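Local coordinates for transmembrane oligosaccharyl transferase (Archaeoglobus fulgidus, PDB 3WAJ), which is an archaeal membrane protein of the STT3/AglB family, with an N-terminal GT-C type transmembrane part and a soluble C-terminal part, at residues 634-640 with 667-673; 682-687 with 768-774. One frame throughout, in Å; residues are numbered along the deposited sequence.

Contact 1: residues 634-640 with 667-673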
ATOM      1  N   GLU A 634     -17.013   4.483  17.079  1.00 57.24           N
ATOM      2  CA  GLU A 634     -16.657   4.954  18.411  1.00 43.86           C
ATOM      3  C   GLU A 634     -17.310   4.170  19.556  1.00 47.66           C
ATOM      4  O   GLU A 634     -16.921   4.310  20.715  1.00 60.20           O
ATOM      5  CB  GLU A 634     -16.894   6.461  18.536  1.00 51.44           C
ATOM      6  CG  GLU A 634     -15.810   7.297  17.841  1.00 67.98           C
ATOM      7  CD  GLU A 634     -14.490   7.321  18.616  1.00 80.47           C
ATOM      8  OE1 GLU A 634     -14.487   6.935  19.806  1.00 79.19           O
ATOM      9  OE2 GLU A 634     -13.454   7.731  18.041  1.00 87.47           O
ATOM     10  N   LYS A 635     -18.290   3.340  19.229  1.00 55.48           N
ATOM     11  CA  LYS A 635     -18.938   2.503  20.227  1.00 48.09           C
ATOM     12  C   LYS A 635     -18.031   1.344  20.654  1.00 46.21           C
ATOM     13  O   LYS A 635     -18.335   0.618  21.610  1.00 40.56           O
ATOM     14  CB  LYS A 635     -20.267   1.957  19.690  1.00 45.38           C
ATOM     15  CG  LYS A 635     -20.101   0.809  18.681  1.00 53.83           C
ATOM     16  CD  LYS A 635     -21.441   0.367  18.065  1.00 58.42           C
ATOM     17  CE  LYS A 635     -21.222  -0.763  17.055  1.00 62.99           C
ATOM     18  NZ  LYS A 635     -22.449  -1.580  16.787  1.00 68.92           N
ATOM     19  N   TYR A 636     -16.923   1.153  19.944  1.00 43.27           N
ATOM     20  CA  TYR A 636     -15.984   0.106  20.339  1.00 47.01           C
ATOM     21  C   TYR A 636     -14.995   0.598  21.420  1.00 44.12           C
ATOM     22  O   TYR A 636     -14.194  -0.176  21.927  1.00 39.38           O
ATOM     23  CB  TYR A 636     -15.276  -0.496  19.113  1.00 45.89           C
ATOM     24  CG  TYR A 636     -16.205  -1.302  18.210  1.00 43.34           C
ATOM     25  CD1 TYR A 636     -16.699  -0.770  17.027  1.00 41.56           C
ATOM     26  CD2 TYR A 636     -16.598  -2.591  18.557  1.00 40.75           C
ATOM     27  CE1 TYR A 636     -17.553  -1.504  16.203  1.00 41.40           C
ATOM     28  CE2 TYR A 636     -17.457  -3.333  17.746  1.00 40.88           C
ATOM     29  CZ  TYR A 636     -17.926  -2.790  16.574  1.00 44.17           C
ATOM     30  OH  TYR A 636     -18.772  -3.537  15.775  1.00 46.86           O
ATOM     31  N   TYR A 637     -15.089   1.874  21.792  1.00 42.00           N
ATOM     32  CA  TYR A 637     -14.145   2.476  22.739  1.00 38.32           C
ATOM     33  C   TYR A 637     -14.796   3.170  23.937  1.00 42.37           C
ATOM     34  O   TYR A 637     -15.897   3.711  23.827  1.00 45.80           O
ATOM     35  CB  TYR A 637     -13.169   3.406  22.004  1.00 33.87           C
ATOM     36  CG  TYR A 637     -12.353   2.633  21.001  1.00 39.68           C
ATOM     37  CD1 TYR A 637     -11.222   1.930  21.405  1.00 41.79           C
ATOM     38  CD2 TYR A 637     -12.743   2.548  19.664  1.00 34.50           C
ATOM     39  CE1 TYR A 637     -10.477   1.189  20.502  1.00 42.39           C
ATOM     40  CE2 TYR A 637     -11.998   1.813  18.746  1.00 38.00           C
ATOM     41  CZ  TYR A 637     -10.862   1.132  19.178  1.00 43.44           C
ATOM     42  OH  TYR A 637     -10.100   0.390  18.307  1.00 46.43           O
ATOM     43  N   GLY A 638     -14.114   3.108  25.085  1.00 37.84           N
ATOM     44  CA  GLY A 638     -14.569   3.721  26.325  1.00 25.15           C
ATOM     45  C   GLY A 638     -13.650   4.868  26.681  1.00 34.44           C
ATOM     46  O   GLY A 638     -13.413   5.753  25.839  1.00 35.38           O
ATOM     47  N   GLY A 639     -13.108   4.858  27.904  1.00 35.53           N
ATOM     48  CA  GLY A 639     -12.257   5.952  28.349  1.00 30.85           C
ATOM     49  C   GLY A 639     -10.781   5.634  28.554  1.00 38.75           C
ATOM     50  O   GLY A 639     -10.096   5.112  27.665  1.00 40.79           O
ATOM     51  N   TYR A 640     -10.280   5.975  29.740  1.00 37.56           N
ATOM     52  CA  TYR A 640      -8.848   5.966  29.993  1.00 32.93           C
ATOM     53  C   TYR A 640      -8.561   5.574  31.406  1.00 37.07           C
ATOM     54  O   TYR A 640      -9.373   5.833  32.317  1.00 41.73           O
ATOM     55  CB  TYR A 640      -8.263   7.372  29.772  1.00 24.56           C
ATOM     56  CG  TYR A 640      -8.465   7.884  28.374  1.00 38.72           C
ATOM     57  CD1 TYR A 640      -9.600   8.635  28.047  1.00 41.05           C
ATOM     58  CD2 TYR A 640      -7.549   7.597  27.371  1.00 33.22           C
ATOM     59  CE1 TYR A 640      -9.806   9.100  26.765  1.00 39.38           C
ATOM     60  CE2 TYR A 640      -7.741   8.062  26.076  1.00 39.83           C
ATOM     61  CZ  TYR A 640      -8.874   8.816  25.777  1.00 47.05           C
ATOM     62  OH  TYR A 640      -9.093   9.279  24.492  1.00 47.65           O
ATOM     63  N   LEU A 667      -4.053   5.917  26.044  1.00 41.81           N
ATOM     64  CA  LEU A 667      -4.493   4.725  25.346  1.00 38.88           C
ATOM     65  C   LEU A 667      -5.974   4.600  25.640  1.00 35.07           C
ATOM     66  O   LEU A 667      -6.370   4.388  26.780  1.00 38.75           O
ATOM     67  CB  LEU A 667      -3.750   3.472  25.839  1.00 36.39           C
ATOM     68  CG  LEU A 667      -4.296   2.166  25.250  1.00 34.49           C
ATOM     69  CD1 LEU A 667      -3.943   2.085  23.755  1.00 32.47           C
ATOM     70  CD2 LEU A 667      -3.799   0.930  26.012  1.00 32.72           C
ATOM     71  N   ARG A 668      -6.797   4.749  24.613  1.00 40.25           N
ATOM     72  CA  ARG A 668      -8.235   4.637  24.788  1.00 42.42           C
ATOM     73  C   ARG A 668      -8.608   3.169  25.033  1.00 41.04           C
ATOM     74  O   ARG A 668      -8.264   2.296  24.237  1.00 39.08           O
ATOM     75  CB  ARG A 668      -8.950   5.186  23.555  1.00 42.03           C
ATOM     76  CG  ARG A 668     -10.427   5.415  23.758  1.00 49.65           C
ATOM     77  CD  ARG A 668     -10.823   6.820  23.383  1.00 54.08           C
ATOM     78  NE  ARG A 668     -12.256   7.005  23.564  1.00 56.57           N
ATOM     79  CZ  ARG A 668     -13.125   7.102  22.568  1.00 63.20           C
ATOM     80  NH1 ARG A 668     -12.699   7.069  21.312  1.00 68.59           N
ATOM     81  NH2 ARG A 668     -14.416   7.246  22.830  1.00 62.76           N
ATOM     82  N   ILE A 669      -9.291   2.906  26.148  1.00 41.68           N
ATOM     83  CA  ILE A 669      -9.699   1.548  26.524  1.00 36.27           C
ATOM     84  C   ILE A 669     -10.922   1.110  25.734  1.00 42.67           C
ATOM     85  O   ILE A 669     -11.876   1.884  25.593  1.00 46.81           O
ATOM     86  CB  ILE A 669     -10.015   1.462  28.027  1.00 33.89           C
ATOM     87  CG1 ILE A 669      -8.772   1.815  28.830  1.00 32.74           C
ATOM     88  CG2 ILE A 669     -10.487   0.059  28.412  1.00 30.75           C
ATOM     89  CD1 ILE A 669      -7.495   1.135  28.307  1.00 30.72           C
ATOM     90  N   PRO A 670     -10.900  -0.130  25.202  1.00 42.94           N
ATOM     91  CA  PRO A 670     -12.067  -0.609  24.435  1.00 38.14           C
ATOM     92  C   PRO A 670     -13.304  -0.707  25.319  1.00 39.03           C
ATOM     93  O   PRO A 670     -13.157  -0.894  26.538  1.00 42.51           O
ATOM     94  CB  PRO A 670     -11.641  -2.005  23.979  1.00 35.11           C
ATOM     95  CG  PRO A 670     -10.127  -1.940  23.925  1.00 40.44           C
ATOM     96  CD  PRO A 670      -9.748  -1.053  25.109  1.00 41.15           C
ATOM     97  N   SER A 671     -14.488  -0.561  24.718  1.00 37.10           N
ATOM     98  CA  SER A 671     -15.772  -0.685  25.422  1.00 38.41           C
ATOM     99  C   SER A 671     -16.068  -2.160  25.638  1.00 42.93           C
ATOM    100  O   SER A 671     -15.310  -3.021  25.174  1.00 45.82           O
ATOM    101  CB  SER A 671     -16.901  -0.069  24.594  1.00 33.70           C
ATOM    102  OG  SER A 671     -17.157  -0.848  23.445  1.00 35.05           O
ATOM    103  N   GLU A 672     -17.169  -2.460  26.320  1.00 44.63           N
ATOM    104  CA  GLU A 672     -17.587  -3.848  26.489  1.00 47.42           C
ATOM    105  C   GLU A 672     -17.818  -4.517  25.130  1.00 46.12           C
ATOM    106  O   GLU A 672     -17.539  -5.710  24.953  1.00 42.53           O
ATOM    107  CB  GLU A 672     -18.846  -3.936  27.354  1.00 50.71           C
ATOM    108  CG  GLU A 672     -19.077  -5.323  27.950  1.00 55.53           C
ATOM    109  CD  GLU A 672     -20.128  -5.323  29.042  1.00 64.68           C
ATOM    110  OE1 GLU A 672     -21.221  -4.771  28.807  1.00 64.87           O
ATOM    111  OE2 GLU A 672     -19.854  -5.867  30.138  1.00 73.95           O
ATOM    112  N   LEU A 673     -18.308  -3.738  24.168  1.00 47.25           N
ATOM    113  CA  LEU A 673     -18.600  -4.250  22.829  1.00 43.84           C
ATOM    114  C   LEU A 673     -17.394  -4.917  22.166  1.00 43.59           C
ATOM    115  O   LEU A 673     -17.493  -6.028  21.647  1.00 44.60           O
ATOM    116  CB  LEU A 673     -19.106  -3.132  21.941  1.00 52.19           C
ATOM    117  CG  LEU A 673     -20.418  -3.472  21.252  1.00 64.09           C
ATOM    118  CD1 LEU A 673     -21.507  -3.708  22.295  1.00 68.10           C
ATOM    119  CD2 LEU A 673     -20.788  -2.338  20.334  1.00 65.88           C
TER
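Residues 634-640 and 667-673 run antiparallel. Tyr637 and Pro670 form a single bridge, a non-hydrogen-bonded pair with CA atoms 4.1 Å apart. The bonds lie before and after it: Ser671 N to Tyr636 O at 2.8 Å, and Gly638 N to Ile669 O at 2.6 Å. Ile669 N then reaches Gly639 O at 2.8 Å, so Ile669 bonds two successive residues and the register slips by one. Gly638 and Gly639 have psi near -127°, a conformation that suits glycine.

Arg668 joins several parts. Its NE donates to Gly638 O at 2.8 Å. Its NH1 makes a very short salt bridge to Glu634 OE1, 2.3 Å. Tyr637 CB lies over the guanidinium face, 3.7 Å from Arg668 CZ. At the far end, Ser671 OG donates to Lys635 O at 2.6 Å and so ties the 3-10 turn 634-636 to the other loop. Leu673 packs nearby: its CD2 is 3.6 Å from Lys635 CD, and its CB is 4.2 Å from Tyr636 CD2. The Tyr636 hydroxyl bonds to Glu627.

Ile669 and Pro670 touch helix 740-755, while Tyr640 pairs its backbone with Ala652. This is a short antiparallel beta bridge between two loops, joining the entry to strand 640-643 with the connection from strand 663-664 to helix 678-684.

Contact 2: residues 682-687 with 768-774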
ATOM      1  N   LEU A 682     -10.503 -13.836  19.110  1.00 41.83           N
ATOM      2  CA  LEU A 682      -9.394 -14.513  18.463  1.00 37.62           C
ATOM      3  C   LEU A 682      -8.046 -14.079  19.050  1.00 39.60           C
ATOM      4  O   LEU A 682      -7.288 -14.888  19.585  1.00 37.14           O
ATOM      5  CB  LEU A 682      -9.432 -14.262  16.946  1.00 31.18           C
ATOM      6  CG  LEU A 682     -10.495 -15.079  16.201  1.00 37.87           C
ATOM      7  CD1 LEU A 682     -10.689 -14.587  14.753  1.00 37.38           C
ATOM      8  CD2 LEU A 682     -10.114 -16.561  16.216  1.00 31.58           C
ATOM      9  N   HIS A 683      -7.743 -12.792  18.965  1.00 36.98           N
ATOM     10  CA  HIS A 683      -6.412 -12.376  19.336  1.00 35.17           C
ATOM     11  C   HIS A 683      -6.257 -12.176  20.830  1.00 37.91           C
ATOM     12  O   HIS A 683      -5.200 -12.492  21.380  1.00 43.08           O
ATOM     13  CB  HIS A 683      -5.950 -11.138  18.569  1.00 38.05           C
ATOM     14  CG  HIS A 683      -4.471 -11.093  18.378  1.00 38.24           C
ATOM     15  ND1 HIS A 683      -3.872 -11.320  17.156  1.00 34.95           N
ATOM     16  CD2 HIS A 683      -3.469 -10.876  19.260  1.00 34.81           C
ATOM     17  CE1 HIS A 683      -2.558 -11.234  17.300  1.00 37.01           C
ATOM     18  NE2 HIS A 683      -2.288 -10.968  18.566  1.00 32.99           N
ATOM     19  N   LEU A 684      -7.291 -11.661  21.494  1.00 33.73           N
ATOM     20  CA  LEU A 684      -7.155 -11.337  22.917  1.00 33.63           C
ATOM     21  C   LEU A 684      -7.445 -12.559  23.780  1.00 38.04           C
ATOM     22  O   LEU A 684      -6.676 -12.876  24.677  1.00 37.06           O
ATOM     23  CB  LEU A 684      -8.031 -10.147  23.321  1.00 36.25           C
ATOM     24  CG  LEU A 684      -7.707  -9.517  24.685  1.00 37.69           C
ATOM     25  CD1 LEU A 684      -7.573  -8.017  24.572  1.00 32.05           C
ATOM     26  CD2 LEU A 684      -8.742  -9.880  25.752  1.00 35.05           C
ATOM     27  N   PHE A 685      -8.533 -13.265  23.488  1.00 39.17           N
ATOM     28  CA  PHE A 685      -8.881 -14.463  24.253  1.00 37.49           C
ATOM     29  C   PHE A 685      -8.314 -15.762  23.661  1.00 38.74           C
ATOM     30  O   PHE A 685      -8.641 -16.853  24.140  1.00 39.58           O
ATOM     31  CB  PHE A 685     -10.412 -14.572  24.417  1.00 39.16           C
ATOM     32  CG  PHE A 685     -11.032 -13.408  25.152  1.00 41.67           C
ATOM     33  CD1 PHE A 685     -10.963 -13.322  26.539  1.00 45.27           C
ATOM     34  CD2 PHE A 685     -11.680 -12.406  24.461  1.00 40.55           C
ATOM     35  CE1 PHE A 685     -11.534 -12.251  27.218  1.00 43.46           C
ATOM     36  CE2 PHE A 685     -12.251 -11.335  25.130  1.00 41.41           C
ATOM     37  CZ  PHE A 685     -12.176 -11.259  26.512  1.00 41.47           C
ATOM     38  N   ASP A 686      -7.478 -15.644  22.625  1.00 37.04           N
ATOM     39  CA  ASP A 686      -6.823 -16.805  22.017  1.00 33.80           C
ATOM     40  C   ASP A 686      -7.828 -17.814  21.485  1.00 33.05           C
ATOM     41  O   ASP A 686      -7.560 -19.011  21.407  1.00 36.57           O
ATOM     42  CB  ASP A 686      -5.824 -17.453  23.011  1.00 26.89           C
ATOM     43  CG  ASP A 686      -4.605 -16.555  23.283  1.00 37.43           C
ATOM     44  OD1 ASP A 686      -4.063 -15.988  22.302  1.00 33.94           O
ATOM     45  OD2 ASP A 686      -4.235 -16.373  24.473  1.00 40.88           O
ATOM     46  N   GLY A 687      -8.997 -17.306  21.129  1.00 35.66           N
ATOM     47  CA  GLY A 687     -10.035 -18.116  20.530  1.00 31.46           C
ATOM     48  C   GLY A 687     -10.926 -18.788  21.547  1.00 37.38           C
ATOM     49  O   GLY A 687     -11.749 -19.628  21.189  1.00 43.96           O
ATOM     50  N   SER A 768       1.475 -12.036  24.111  1.00 35.46           N
ATOM     51  CA  SER A 768       1.216 -13.211  23.281  1.00 34.79           C
ATOM     52  C   SER A 768       1.872 -12.970  21.926  1.00 36.39           C
ATOM     53  O   SER A 768       2.462 -11.900  21.689  1.00 32.07           O
ATOM     54  CB  SER A 768      -0.282 -13.410  23.104  1.00 34.33           C
ATOM     55  OG  SER A 768      -0.812 -12.402  22.240  1.00 36.51           O
ATOM     56  N   GLY A 769       1.765 -13.946  21.032  1.00 37.33           N
ATOM     57  CA  GLY A 769       2.415 -13.832  19.737  1.00 34.41           C
ATOM     58  C   GLY A 769       1.885 -12.666  18.916  1.00 33.01           C
ATOM     59  O   GLY A 769       0.660 -12.404  18.872  1.00 34.68           O
ATOM     60  N   TYR A 770       2.810 -11.977  18.250  1.00 30.00           N
ATOM     61  CA  TYR A 770       2.480 -10.885  17.327  1.00 35.54           C
ATOM     62  C   TYR A 770       1.490 -11.359  16.257  1.00 36.28           C
ATOM     63  O   TYR A 770       0.501 -10.681  15.962  1.00 37.88           O
ATOM     64  CB  TYR A 770       3.761 -10.391  16.653  1.00 31.73           C
ATOM     65  CG  TYR A 770       3.668  -9.037  15.981  1.00 36.47           C
ATOM     66  CD1 TYR A 770       4.362  -7.949  16.485  1.00 32.79           C
ATOM     67  CD2 TYR A 770       2.922  -8.850  14.813  1.00 34.34           C
ATOM     68  CE1 TYR A 770       4.308  -6.710  15.861  1.00 27.30           C
ATOM     69  CE2 TYR A 770       2.860  -7.608  14.190  1.00 25.11           C
ATOM     70  CZ  TYR A 770       3.553  -6.547  14.728  1.00 29.12           C
ATOM     71  OH  TYR A 770       3.502  -5.314  14.137  1.00 37.71           O
ATOM     72  N   VAL A 771       1.772 -12.522  15.675  1.00 29.30           N
ATOM     73  CA  VAL A 771       0.913 -13.091  14.641  1.00 31.90           C
ATOM     74  C   VAL A 771       0.333 -14.411  15.122  1.00 31.10           C
ATOM     75  O   VAL A 771       1.057 -15.240  15.663  1.00 38.17           O
ATOM     76  CB  VAL A 771       1.685 -13.333  13.333  1.00 31.02           C
ATOM     77  CG1 VAL A 771       0.734 -13.838  12.244  1.00 27.49           C
ATOM     78  CG2 VAL A 771       2.364 -12.060  12.876  1.00 26.99           C
ATOM     79  N   LYS A 772      -0.972 -14.594  14.937  1.00 34.52           N
ATOM     80  CA  LYS A 772      -1.639 -15.846  15.296  1.00 37.57           C
ATOM     81  C   LYS A 772      -2.431 -16.398  14.115  1.00 35.32           C
ATOM     82  O   LYS A 772      -3.058 -15.642  13.380  1.00 32.52           O
ATOM     83  CB  LYS A 772      -2.553 -15.656  16.512  1.00 31.54           C
ATOM     84  CG  LYS A 772      -1.804 -15.365  17.793  1.00 33.47           C
ATOM     85  CD  LYS A 772      -2.784 -14.982  18.883  1.00 34.59           C
ATOM     86  CE  LYS A 772      -2.095 -14.236  20.007  1.00 27.84           C
ATOM     87  NZ  LYS A 772      -2.986 -14.171  21.182  1.00 29.00           N
ATOM     88  N   ILE A 773      -2.388 -17.713  13.939  1.00 29.00           N
ATOM     89  CA  ILE A 773      -3.136 -18.370  12.877  1.00 30.25           C
ATOM     90  C   ILE A 773      -4.184 -19.314  13.467  1.00 30.22           C
ATOM     91  O   ILE A 773      -3.890 -20.130  14.338  1.00 39.42           O
ATOM     92  CB  ILE A 773      -2.198 -19.164  11.965  1.00 31.96           C
ATOM     93  CG1 ILE A 773      -1.160 -18.234  11.352  1.00 27.21           C
ATOM     94  CG2 ILE A 773      -2.960 -19.883  10.862  1.00 37.73           C
ATOM     95  CD1 ILE A 773      -0.105 -18.971  10.532  1.00 27.73           C
ATOM     96  N   PHE A 774      -5.409 -19.213  12.980  1.00 31.08           N
ATOM     97  CA  PHE A 774      -6.470 -20.104  13.415  1.00 28.60           C
ATOM     98  C   PHE A 774      -7.014 -20.906  12.230  1.00 36.23           C
ATOM     99  O   PHE A 774      -6.958 -20.453  11.079  1.00 37.08           O
ATOM    100  CB  PHE A 774      -7.598 -19.295  14.046  1.00 30.49           C
ATOM    101  CG  PHE A 774      -7.165 -18.477  15.232  1.00 32.82           C
ATOM    102  CD1 PHE A 774      -7.400 -18.934  16.527  1.00 33.38           C
ATOM    103  CD2 PHE A 774      -6.521 -17.252  15.058  1.00 28.68           C
ATOM    104  CE1 PHE A 774      -6.994 -18.190  17.645  1.00 28.16           C
ATOM    105  CE2 PHE A 774      -6.116 -16.493  16.174  1.00 29.36           C
ATOM    106  CZ  PHE A 774      -6.356 -16.971  17.469  1.00 23.78           C
TER
HETATM  107  O   HOH W   1      -0.187 -10.157  20.335  1.00 34.37           O
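Lys772 makes the one salt bridge between the two segments, very short at 2.4 Å from its NZ to Asp686 OD1. The same NZ donates to His683 O at 2.8 Å. Within segment 768-774, a weak bond of 3.0 Å links Lys772 NZ to Ser768 OG, which is also hydrogen-bonded to Glu744. The ammonium thus holds helix 678-684 and the turn after it to the strand. Asp686 OD2 has a second partner, Arg805.

His683 adds a polar link. Its NE2 bonds weakly to Gly769 O at 3.3 Å. Water 1 bridges the same region, 2.9 Å from His683 NE2 and 2.8 Å from Gly769 O. The other ring nitrogen, ND1, bonds to Ser610.

The setting is a helix packed on a mixed beta-sheet. Strand 771-776 runs between strands 605-611 and 693-698, and Lys772 and Phe774 point from it toward the helix.

Two CH-pi contacts complete the packing. Leu682 CD2 sits 3.5 Å from the centroid of the Phe774 ring, almost on the ring normal. Lys772 CE lies over the His683 ring, 3.9 Å from its centroid. A CB on Gly687 would lie about 3.3 Å from Phe774 CE1 and press on the carbonyl O of Asp686.

The two contacts follow one another along the chain. Contact 1 closes at residue 673, and contact 2 opens at residue 682 on the next helix, 678-684. Their centres are 20 Å apart and their nearest atoms about 7 Å, so they do not touch. Both lie on the same side of the chain's centre. Helix 740-755 is common to both: its Tyr747 meets Pro670 of contact 1 and Leu684 of the segment 682-687. Contact 1 joins two loops beside strand 640-643. Contact 2 seats the helix that follows them, 678-684, on the mixed sheet, through strand 771-776.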